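Local coordinates for protein 16S rRNA (guanine(1405)-N(7))-methyltransferase (Klebsiella pneumoniae, PDB 6PI9) that probably methylates the N7 position of a single guanosine in 16S rRNA, using S-adenosyl-L-methionine as methyl donor, and thereby confers resistance to aminoglycoside antibiotics, at residues L72-N76 with T153-W159; A100-M104 with L128-V134; D178-K184 with A206-T212. All coordinates share one frame; numbering follows the deposited sequence. Where two conformers were deposited one is given.

Contact 1 of 3, residues L72-N76 with T153-W159; sequences LARWN and TARARGW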
loop_
_atom_site.group_PDB
_atom_site.type_symbol
_atom_site.label_atom_id
_atom_site.label_comp_id
_atom_site.label_asym_id
_atom_site.label_seq_id
_atom_site.Cartn_x
_atom_site.Cartn_y
_atom_site.Cartn_z
ATOM N N LEU A 72 -7.285 -16.541 15.995
ATOM C CA LEU A 72 -8.352 -17.381 15.459
ATOM C C LEU A 72 -8.540 -18.647 16.289
ATOM O O LEU A 72 -9.639 -19.218 16.313
ATOM C CB LEU A 72 -8.060 -17.736 14.000
ATOM C CG LEU A 72 -8.180 -16.554 13.024
ATOM C CD1 LEU A 72 -7.469 -16.852 11.730
ATOM C CD2 LEU A 72 -9.648 -16.212 12.762
ATOM N N ALA A 73 -7.482 -19.101 16.966
ATOM C CA ALA A 73 -7.611 -20.242 17.866
ATOM C C ALA A 73 -8.482 -19.894 19.066
ATOM O O ALA A 73 -9.257 -20.730 19.552
ATOM C CB ALA A 73 -6.227 -20.705 18.321
ATOM N N ARG A 74 -8.365 -18.663 19.560
ATOM C CA ARG A 74 -9.206 -18.222 20.660
ATOM C C ARG A 74 -10.642 -17.977 20.223
ATOM O O ARG A 74 -11.540 -17.971 21.069
ATOM C CB ARG A 74 -8.618 -16.959 21.271
ATOM C CG ARG A 74 -7.129 -17.042 21.472
ATOM C CD ARG A 74 -6.581 -15.703 21.861
ATOM N NE ARG A 74 -6.590 -15.547 23.307
ATOM C CZ ARG A 74 -5.544 -15.138 24.012
ATOM N NH1 ARG A 74 -4.411 -14.840 23.388
ATOM N NH2 ARG A 74 -5.624 -15.021 25.334
ATOM N N TRP A 75 -10.876 -17.775 18.925
ATOM C CA TRP A 75 -12.237 -17.559 18.449
ATOM C C TRP A 75 -13.015 -18.868 18.382
ATOM O O TRP A 75 -14.213 -18.898 18.692
ATOM C CB TRP A 75 -12.225 -16.864 17.084
ATOM C CG TRP A 75 -13.597 -16.651 16.538
ATOM C CD1 TRP A 75 -14.608 -15.953 17.125
ATOM C CD2 TRP A 75 -14.115 -17.146 15.299
ATOM N NE1 TRP A 75 -15.724 -15.981 16.329
ATOM C CE2 TRP A 75 -15.448 -16.704 15.199
ATOM C CE3 TRP A 75 -13.580 -17.915 14.259
ATOM C CZ2 TRP A 75 -16.258 -17.011 14.106
ATOM C CZ3 TRP A 75 -14.385 -18.221 13.176
ATOM C CH2 TRP A 75 -15.709 -17.770 13.109
ATOM N N ASN A 76 -12.362 -19.965 17.989
ATOM C CA ASN A 76 -13.074 -21.236 17.994
ATOM C C ASN A 76 -13.405 -21.699 19.409
ATOM O O ASN A 76 -14.228 -22.605 19.572
ATOM C CB ASN A 76 -12.283 -22.318 17.254
ATOM C CG ASN A 76 -13.143 -23.535 16.918
ATOM O OD1 ASN A 76 -14.360 -23.414 16.762
ATOM N ND2 ASN A 76 -12.521 -24.712 16.830
ATOM N N THR A 153 -8.848 -22.579 9.840
ATOM C CA THR A 153 -10.022 -22.031 10.507
ATOM C C THR A 153 -11.278 -22.757 10.052
ATOM O O THR A 153 -12.144 -23.101 10.864
ATOM C CB THR A 153 -10.120 -20.528 10.216
ATOM O OG1 THR A 153 -8.911 -19.893 10.653
ATOM C CG2 THR A 153 -11.351 -19.895 10.906
ATOM N N ALA A 154 -11.389 -23.004 8.743
ATOM C CA ALA A 154 -12.578 -23.656 8.200
ATOM C C ALA A 154 -12.758 -25.064 8.756
ATOM O O ALA A 154 -13.864 -25.435 9.158
ATOM C CB ALA A 154 -12.506 -23.682 6.675
ATOM N N ARG A 155 -11.691 -25.881 8.771
ATOM C CA ARG A 155 -11.828 -27.228 9.312
ATOM C C ARG A 155 -12.197 -27.209 10.794
ATOM O O ARG A 155 -12.967 -28.066 11.248
ATOM C CB ARG A 155 -10.542 -28.031 9.088
ATOM C CG ARG A 155 -10.206 -28.320 7.628
ATOM C CD ARG A 155 -9.095 -29.361 7.580
ATOM N NE ARG A 155 -8.290 -29.277 6.361
ATOM C CZ ARG A 155 -7.242 -28.463 6.218
ATOM N NH1 ARG A 155 -6.911 -27.604 7.176
ATOM N NH2 ARG A 155 -6.558 -28.461 5.096
ATOM N N ALA A 156 -11.674 -26.241 11.556
ATOM C CA ALA A 156 -12.012 -26.132 12.975
ATOM C C ALA A 156 -13.447 -25.677 13.206
ATOM O O ALA A 156 -14.022 -25.990 14.255
ATOM C CB ALA A 156 -11.061 -25.159 13.677
ATOM N N ARG A 157 -14.032 -24.929 12.275
ATOM C CA ARG A 157 -15.390 -24.427 12.438
ATOM C C ARG A 157 -16.419 -25.324 11.763
ATOM O O ARG A 157 -17.624 -25.072 11.899
ATOM C CB ARG A 157 -15.503 -22.996 11.886
ATOM C CG ARG A 157 -14.649 -21.947 12.598
ATOM C CD ARG A 157 -15.164 -21.639 13.972
ATOM N NE ARG A 157 -16.481 -21.006 13.947
ATOM C CZ ARG A 157 -17.254 -20.914 15.028
ATOM N NH1 ARG A 157 -16.832 -21.432 16.182
ATOM N NH2 ARG A 157 -18.451 -20.345 14.955
ATOM N N GLY A 158 -15.977 -26.360 11.042
ATOM C CA GLY A 158 -16.893 -27.230 10.324
ATOM C C GLY A 158 -17.431 -26.670 9.029
ATOM O O GLY A 158 -18.479 -27.126 8.558
ATOM N N TRP A 159 -16.747 -25.686 8.436
ATOM C CA TRP A 159 -17.150 -25.102 7.160
ATOM C C TRP A 159 -16.720 -25.989 5.994
ATOM O O TRP A 159 -15.753 -26.756 6.083
ATOM C CB TRP A 159 -16.539 -23.710 6.983
ATOM C CG TRP A 159 -16.896 -22.738 8.077
ATOM C CD1 TRP A 159 -17.925 -22.860 8.998
ATOM C CD2 TRP A 159 -16.244 -21.498 8.369
ATOM N NE1 TRP A 159 -17.941 -21.767 9.828
ATOM C CE2 TRP A 159 -16.925 -20.916 9.468
ATOM C CE3 TRP A 159 -15.151 -20.821 7.815
ATOM C CZ2 TRP A 159 -16.548 -19.678 10.014
ATOM C CZ3 TRP A 159 -14.786 -19.592 8.349
ATOM C CH2 TRP A 159 -15.479 -19.037 9.445
#
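Trp75 and Arg157 join the C-terminal ends of two helices, 63-75 and 144-157, whose last turns lie side by side and run in the same general direction at the periphery of the methyltransferase fold. They illustrate how an arginine can be laid over an indole. The Arg157 guanidinium sits over one face of the Trp75 six-membered ring in a cation-pi contact, with CZ 4.2 Å from the centroid of that ring. The two planes are 41° apart, so this is a tilted cover rather than a flat stack. Its near side is the NE end, where Arg157 NE comes to 3.4 Å from Trp75 CH2. Two features produce this geometry: the Trp75 ring leaves its helix with CG anti to the backbone N (chi1 179°), and the arginine chain is bent at both chi2 and chi3, folding back over the indole. Trp159 meets the rim of the same indole, its CZ2 lying 3.7 Å from Trp75 CH2, after Gly158 has left the helix with positive phi.

Asn76 fixes the far end of the arginine. Arg157 NH1 donates to Asn76 OD1 over 3.2 Å with an N-H...O angle of 160°, and the acceptor lies in the guanidinium plane, although the amide plane stands almost perpendicular to it. The other amide atom, Asn76 ND2, makes only a weak bond to Ala156 O. Deeper in, Leu72 CD1 packs 3.5 Å from Thr153 OG1, whose hydroxyl is bonded to Leu149 O, and Leu72 and Thr153 both touch Ile127 of helix 125-131. The guanidinium thus has its face against an aromatic ring and its edge on an amide oxygen, two interactions that together should restrict its rotation and probably help to stabilise its positive charge, although neither partner carries a negative one.

Contact 2 of 3, residues A100-M104 with L128-V134; sequences ADEWM and LLGSMGV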
loop_
_atom_site.group_PDB
_atom_site.type_symbol
_atom_site.label_atom_id
_atom_site.label_comp_id
_atom_site.label_asym_id
_atom_site.label_seq_id
_atom_site.Cartn_x
_atom_site.Cartn_y
_atom_site.Cartn_z
ATOM N N ALA A 100 -18.939 -4.245 7.357
ATOM C CA ALA A 100 -19.256 -5.617 6.979
ATOM C C ALA A 100 -20.750 -5.886 7.013
ATOM O O ALA A 100 -21.279 -6.572 6.135
ATOM C CB ALA A 100 -18.521 -6.594 7.897
ATOM N N ASP A 101 -21.447 -5.378 8.024
ATOM C CA ASP A 101 -22.886 -5.600 8.091
ATOM C C ASP A 101 -23.573 -5.019 6.860
ATOM O O ASP A 101 -24.243 -5.738 6.107
ATOM C CB ASP A 101 -23.449 -5.015 9.379
ATOM C CG ASP A 101 -23.027 -5.806 10.605
ATOM O OD1 ASP A 101 -22.812 -7.032 10.480
ATOM O OD2 ASP A 101 -22.935 -5.196 11.698
ATOM N N GLU A 102 -23.362 -3.735 6.600
ATOM C CA GLU A 102 -23.872 -3.157 5.367
ATOM C C GLU A 102 -23.453 -3.977 4.138
ATOM O O GLU A 102 -24.267 -4.218 3.238
ATOM C CB GLU A 102 -23.392 -1.714 5.262
ATOM C CG GLU A 102 -23.935 -1.033 4.075
ATOM C CD GLU A 102 -23.428 0.388 3.888
ATOM O OE1 GLU A 102 -22.707 0.893 4.778
ATOM O OE2 GLU A 102 -23.760 1.004 2.846
ATOM N N TRP A 103 -22.189 -4.438 4.093
ATOM C CA TRP A 103 -21.698 -5.177 2.937
ATOM C C TRP A 103 -22.499 -6.472 2.726
ATOM O O TRP A 103 -22.930 -6.789 1.611
ATOM C CB TRP A 103 -20.199 -5.467 3.133
ATOM C CG TRP A 103 -19.413 -5.867 1.899
ATOM C CD1 TRP A 103 -18.588 -5.065 1.136
ATOM C CD2 TRP A 103 -19.371 -7.164 1.304
ATOM N NE1 TRP A 103 -18.054 -5.788 0.096
ATOM C CE2 TRP A 103 -18.511 -7.083 0.185
ATOM C CE3 TRP A 103 -19.987 -8.395 1.609
ATOM C CZ2 TRP A 103 -18.257 -8.168 -0.630
ATOM C CZ3 TRP A 103 -19.742 -9.471 0.800
ATOM C CH2 TRP A 103 -18.877 -9.357 -0.312
ATOM N N MET A 104 -22.709 -7.244 3.778
ATOM C CA MET A 104 -23.464 -8.477 3.581
ATOM C C MET A 104 -24.934 -8.195 3.268
ATOM O O MET A 104 -25.518 -8.848 2.393
ATOM C CB MET A 104 -23.328 -9.367 4.806
ATOM C CG MET A 104 -22.042 -10.153 4.833
ATOM S SD MET A 104 -22.044 -11.556 3.695
ATOM C CE MET A 104 -23.328 -12.592 4.413
ATOM N N LEU A 128 -13.886 -13.949 7.112
ATOM C CA LEU A 128 -14.938 -12.952 7.314
ATOM C C LEU A 128 -16.279 -13.455 6.795
ATOM O O LEU A 128 -17.275 -13.464 7.531
ATOM C CB LEU A 128 -14.548 -11.638 6.631
ATOM C CG LEU A 128 -15.530 -10.465 6.737
ATOM C CD1 LEU A 128 -15.933 -10.255 8.214
ATOM C CD2 LEU A 128 -14.868 -9.225 6.180
ATOM N N LEU A 129 -16.319 -13.875 5.524
ATOM C CA LEU A 129 -17.499 -14.536 4.957
ATOM C C LEU A 129 -18.023 -15.658 5.830
ATOM O O LEU A 129 -19.222 -15.738 6.121
ATOM C CB LEU A 129 -17.160 -15.115 3.588
ATOM C CG LEU A 129 -16.856 -14.108 2.510
ATOM C CD1 LEU A 129 -16.528 -14.892 1.217
ATOM C CD2 LEU A 129 -18.062 -13.229 2.374
ATOM N N GLY A 130 -17.163 -16.597 6.180
ATOM C CA GLY A 130 -17.640 -17.752 6.907
ATOM C C GLY A 130 -18.305 -17.388 8.214
ATOM O O GLY A 130 -19.281 -18.033 8.629
ATOM N N SER A 131 -17.801 -16.352 8.884
ATOM C CA SER A 131 -18.427 -15.941 10.133
ATOM C C SER A 131 -19.854 -15.454 9.914
ATOM O O SER A 131 -20.670 -15.521 10.838
ATOM C CB SER A 131 -17.602 -14.836 10.784
ATOM O OG SER A 131 -17.624 -13.674 9.984
ATOM N N MET A 132 -20.163 -14.980 8.704
ATOM C CA MET A 132 -21.441 -14.370 8.378
ATOM C C MET A 132 -22.357 -15.306 7.601
ATOM O O MET A 132 -23.316 -14.843 6.956
ATOM C CB MET A 132 -21.199 -13.075 7.612
ATOM C CG MET A 132 -20.388 -12.097 8.445
ATOM S SD MET A 132 -20.126 -10.452 7.740
ATOM C CE MET A 132 -19.457 -9.651 9.204
ATOM N N GLY A 133 -22.081 -16.615 7.666
ATOM C CA GLY A 133 -22.940 -17.642 7.122
ATOM C C GLY A 133 -22.617 -18.086 5.718
ATOM O O GLY A 133 -23.311 -18.974 5.204
ATOM N N VAL A 134 -21.605 -17.494 5.077
ATOM C CA VAL A 134 -21.163 -17.915 3.754
ATOM C C VAL A 134 -20.012 -18.889 3.985
ATOM O O VAL A 134 -18.856 -18.496 4.116
ATOM C CB VAL A 134 -20.768 -16.731 2.886
ATOM C CG1 VAL A 134 -20.271 -17.209 1.491
ATOM C CG2 VAL A 134 -21.971 -15.776 2.792
#
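Met104 and Met132 lie obliquely across one another where helix 100-111 meets the end of helix 125-131, a clear case of two thioether chains of different shape fitting together. Met132 is extended beyond CG (chi2 -175°) and reaches across to the facing helix, so that its terminal methyl CE arrives 3.5 Å from Ala100 CB, a tight fit for two carbons. Met104 is instead bent at chi2 and chi3. Its CG rests 3.5 Å from Met132 SD, while the bend carries its CE back to the chain that follows the neighbouring helix, 3.4 Å from Met132 O and 3.8 Å from Val134 CG2. The small Ala100 side chain therefore meets the tip of one methionine, and the hooked end of the other meets backbone and valine.

Trp103 is turned toward the same neighbour but touches it lightly, through CZ3 and Leu129 CD2; its ring also packs on Met183 of strand 179-183.

Helix 125-131, which ends just before Met132, closes with a Schellman motif in which Gly133, at positive phi, is the C-prime residue. Leu129 O accepts from Met132 N and Val134 N, which approach from opposite faces of its plane. No hydrogen bond spans the two segments, so their contact rests mainly on apolar burial and close van der Waals fit, with the polarisable sulfur of Met132 against Met104 CG.

Contact 3 of 3, residues D178-K184 with A206-T212; sequences DAALLMK and APRLVVT. With SAH (S-adenosyl-L-homocysteine), chain B.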
loop_
_atom_site.group_PDB
_atom_site.type_symbol
_atom_site.label_atom_id
_atom_site.label_comp_id
_atom_site.label_asym_id
_atom_site.label_seq_id
_atom_site.Cartn_x
_atom_site.Cartn_y
_atom_site.Cartn_z
ATOM N N ASP A 178 -21.464 -20.676 -8.210
ATOM C CA ASP A 178 -22.617 -19.796 -8.346
ATOM C C ASP A 178 -22.189 -18.346 -8.452
ATOM O O ASP A 178 -22.847 -17.541 -9.133
ATOM C CB ASP A 178 -23.539 -20.021 -7.162
ATOM C CG ASP A 178 -24.133 -21.424 -7.183
ATOM O OD1 ASP A 178 -24.724 -21.748 -8.235
ATOM O OD2 ASP A 178 -23.951 -22.212 -6.226
ATOM N N ALA A 179 -21.093 -17.990 -7.800
ATOM C CA ALA A 179 -20.650 -16.604 -7.815
ATOM C C ALA A 179 -19.155 -16.589 -7.636
ATOM O O ALA A 179 -18.612 -17.498 -7.006
ATOM C CB ALA A 179 -21.330 -15.800 -6.687
ATOM N N ALA A 180 -18.472 -15.548 -8.180
ATOM C CA ALA A 180 -17.066 -15.339 -7.900
ATOM C C ALA A 180 -16.845 -13.911 -7.437
ATOM O O ALA A 180 -17.513 -12.984 -7.909
ATOM C CB ALA A 180 -16.152 -15.568 -9.105
ATOM N N LEU A 181 -15.944 -13.777 -6.469
ATOM C CA LEU A 181 -15.618 -12.504 -5.853
ATOM C C LEU A 181 -14.259 -12.123 -6.389
ATOM O O LEU A 181 -13.354 -12.959 -6.401
ATOM C CB LEU A 181 -15.562 -12.622 -4.327
ATOM C CG LEU A 181 -16.733 -13.372 -3.677
ATOM C CD1 LEU A 181 -16.558 -13.429 -2.154
ATOM C CD2 LEU A 181 -18.093 -12.675 -4.003
ATOM N N LEU A 182 -14.150 -10.889 -6.907
ATOM C CA LEU A 182 -12.892 -10.305 -7.377
ATOM C C LEU A 182 -12.764 -8.989 -6.638
ATOM O O LEU A 182 -13.048 -7.904 -7.205
ATOM C CB LEU A 182 -12.913 -10.084 -8.893
ATOM C CG LEU A 182 -12.949 -11.417 -9.683
ATOM C CD1 LEU A 182 -14.409 -11.862 -9.826
ATOM C CD2 LEU A 182 -12.364 -11.194 -11.102
ATOM N N MET A 183 -12.377 -9.062 -5.360
ATOM C CA MET A 183 -12.477 -7.899 -4.484
ATOM C C MET A 183 -11.088 -7.266 -4.352
ATOM O O MET A 183 -10.124 -7.958 -3.972
ATOM C CB MET A 183 -13.065 -8.346 -3.141
ATOM C CG MET A 183 -14.531 -8.797 -3.295
ATOM S SD MET A 183 -15.077 -9.772 -1.842
ATOM C CE MET A 183 -14.767 -8.610 -0.507
ATOM N N LYS A 184 -10.995 -5.962 -4.675
ATOM C CA LYS A 184 -9.746 -5.196 -4.593
ATOM C C LYS A 184 -8.626 -5.906 -5.327
ATOM O O LYS A 184 -7.470 -5.991 -4.858
ATOM C CB LYS A 184 -9.385 -4.965 -3.126
ATOM C CG LYS A 184 -10.441 -4.050 -2.471
ATOM C CD LYS A 184 -10.157 -4.001 -0.907
ATOM C CE LYS A 184 -11.176 -3.058 -0.189
ATOM N NZ LYS A 184 -10.991 -3.251 1.323
ATOM N N ALA A 206 -18.656 -18.669 -13.587
ATOM C CA ALA A 206 -19.676 -18.354 -12.590
ATOM C C ALA A 206 -20.601 -17.304 -13.204
ATOM O O ALA A 206 -20.116 -16.339 -13.838
ATOM C CB ALA A 206 -19.078 -17.831 -11.276
ATOM N N PRO A 207 -21.914 -17.442 -13.030
ATOM C CA PRO A 207 -22.830 -16.486 -13.663
ATOM C C PRO A 207 -22.914 -15.144 -12.965
ATOM O O PRO A 207 -23.439 -14.192 -13.572
ATOM C CB PRO A 207 -24.176 -17.210 -13.597
ATOM C CG PRO A 207 -24.061 -18.094 -12.419
ATOM C CD PRO A 207 -22.638 -18.560 -12.395
ATOM N N ARG A 208 -22.461 -15.028 -11.710
ATOM C CA ARG A 208 -22.550 -13.758 -10.992
ATOM C C ARG A 208 -21.170 -13.455 -10.463
ATOM O O ARG A 208 -20.496 -14.361 -9.978
ATOM C CB ARG A 208 -23.557 -13.809 -9.837
ATOM C CG ARG A 208 -25.013 -13.711 -10.331
ATOM C CD ARG A 208 -26.015 -14.268 -9.355
ATOM N NE ARG A 208 -27.354 -13.641 -9.436
ATOM C CZ ARG A 208 -28.128 -13.606 -10.522
ATOM N NH1 ARG A 208 -27.696 -14.111 -11.684
ATOM N NH2 ARG A 208 -29.339 -13.041 -10.459
ATOM N N LEU A 209 -20.749 -12.188 -10.554
ATOM C CA LEU A 209 -19.437 -11.750 -10.106
ATOM C C LEU A 209 -19.634 -10.553 -9.192
ATOM O O LEU A 209 -20.510 -9.720 -9.441
ATOM C CB LEU A 209 -18.525 -11.318 -11.267
ATOM C CG LEU A 209 -18.439 -12.311 -12.422
ATOM C CD1 LEU A 209 -17.526 -11.709 -13.461
ATOM C CD2 LEU A 209 -17.886 -13.693 -11.985
ATOM N N VAL A 210 -18.827 -10.469 -8.141
ATOM C CA VAL A 210 -18.757 -9.274 -7.289
ATOM C C VAL A 210 -17.386 -8.698 -7.494
ATOM O O VAL A 210 -16.392 -9.354 -7.171
ATOM C CB VAL A 210 -18.981 -9.614 -5.807
ATOM C CG1 VAL A 210 -18.858 -8.332 -4.941
ATOM C CG2 VAL A 210 -20.351 -10.275 -5.642
ATOM N N VAL A 211 -17.304 -7.485 -8.042
ATOM C CA VAL A 211 -16.009 -6.885 -8.403
ATOM C C VAL A 211 -15.883 -5.599 -7.619
ATOM O O VAL A 211 -16.821 -4.793 -7.624
ATOM C CB VAL A 211 -15.929 -6.582 -9.915
ATOM C CG1 VAL A 211 -14.600 -5.837 -10.278
ATOM C CG2 VAL A 211 -16.163 -7.873 -10.767
ATOM N N THR A 212 -14.793 -5.425 -6.870
ATOM C CA THR A 212 -14.710 -4.220 -6.059
ATOM C C THR A 212 -13.383 -3.499 -6.230
ATOM O O THR A 212 -12.356 -4.077 -6.602
ATOM C CB THR A 212 -14.907 -4.478 -4.569
ATOM O OG1 THR A 212 -13.692 -5.021 -4.040
ATOM C CG2 THR A 212 -16.078 -5.423 -4.355
HETATM N N SAH B . -9.854 -10.034 -2.036
HETATM C CA SAH B . -9.286 -9.880 -0.679
HETATM C CB SAH B . -7.826 -9.467 -0.751
HETATM C CG SAH B . -7.482 -8.213 -1.607
HETATM S SD SAH B . -5.723 -7.696 -1.342
HETATM C C SAH B . -10.079 -8.838 0.132
HETATM O O SAH B . -10.704 -7.973 -0.516
HETATM O OXT SAH B . -10.065 -8.821 1.379
HETATM C "C5'" SAH B . -5.017 -8.341 -2.920
HETATM C "C4'" SAH B . -4.708 -9.867 -2.882
HETATM O "O4'" SAH B . -4.363 -10.324 -4.208
HETATM C "C3'" SAH B . -3.580 -10.359 -1.928
HETATM O "O3'" SAH B . -4.086 -11.360 -1.022
HETATM C "C2'" SAH B . -2.528 -10.981 -2.844
HETATM O "O2'" SAH B . -1.968 -12.138 -2.218
HETATM C "C1'" SAH B . -3.405 -11.384 -4.038
HETATM N N9 SAH B . -2.705 -11.433 -5.307
HETATM C C8 SAH B . -1.943 -10.442 -5.872
HETATM N N7 SAH B . -1.578 -10.858 -7.122
HETATM C C5 SAH B . -2.063 -12.128 -7.302
HETATM C C6 SAH B . -1.967 -13.050 -8.319
HETATM N N6 SAH B . -1.245 -12.843 -9.401
HETATM N N1 SAH B . -2.674 -14.235 -8.196
HETATM C C2 SAH B . -3.363 -14.533 -7.069
HETATM N N3 SAH B . -3.461 -13.641 -6.035
HETATM C C4 SAH B . -2.801 -12.459 -6.192
HETATM O O HOH W 1 -11.376 -6.084 -8.283
#
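Leu181 and Val210 project side by side in the same direction from neighbouring strands, and the CD2 branch of Leu181 leans into the flank of the valine, 3.7 Å from Val210 CB. The opposite face of the two strands is graded differently. There Ala180 is a low point, and the CD2 branch of Leu209 fills the hollow above it, 3.8 Å from Ala180 CB. Ala206, just before its strand, lays its methyl against the Ala179-Ala180 peptide, near Ala179 C and Ala180 N. Next along, bulky Leu182 stands beside Val211, and both rest on Leu201 of helix 196-203, whereas the face of Leu181 and Met183 packs on helix 100-111.

These are parallel central strands of the Rossmann-like sheet common to class I methyltransferases, joined by a beta-alpha-beta connection through two helices. Their axes run 5° apart, with alternating bonds between: Leu182 N reaches Val210 O over 2.7 Å, almost straight, and Thr212 N bonds to Leu182 O. Near the ends of these segments that carry Lys184 and Thr212, a water donates to both Leu182 O and Thr212 O.

On the face of Leu181 and Val210, Thr212 supplies the next bump. Its OG1, placed between backbone N and carbonyl carbon (chi1 78°), points across to Lys184 N at 2.9 Å; this N-H is shared with Thr212 O, and Glu252 is a further partner of the hydroxyl. Met183 CB packs along OG1, and beyond it Met183 O accepts from the amino N of S-adenosylhomocysteine at 2.9 Å. Lys184, extended beyond CG, runs past the ligand to a salt bridge with Glu95.

How the contacts relate
The three contacts step inward from the periphery toward the central sheet, and their chemistry changes accordingly. Contact 1, partly exposed and with its centre about 21 Å from the centre of the chain, relies on charge, an amide and indole rings; contact 3, buried between central strands, relies on backbone bonds and aliphatic side chains, and alone meets the bound ligand. Contact 2 lies between them in depth, has no hydrogen bond across its segments and is mostly apolar. Its helix 125-131 is touched by Leu72 and Thr153 of contact 1, and its helix 100-111 covers the Leu181-Met183 face of contact 3. Trp159 packs on Gly130 and Ser131, and Leu129 on Leu181. Contacts 1 and 3 do not touch.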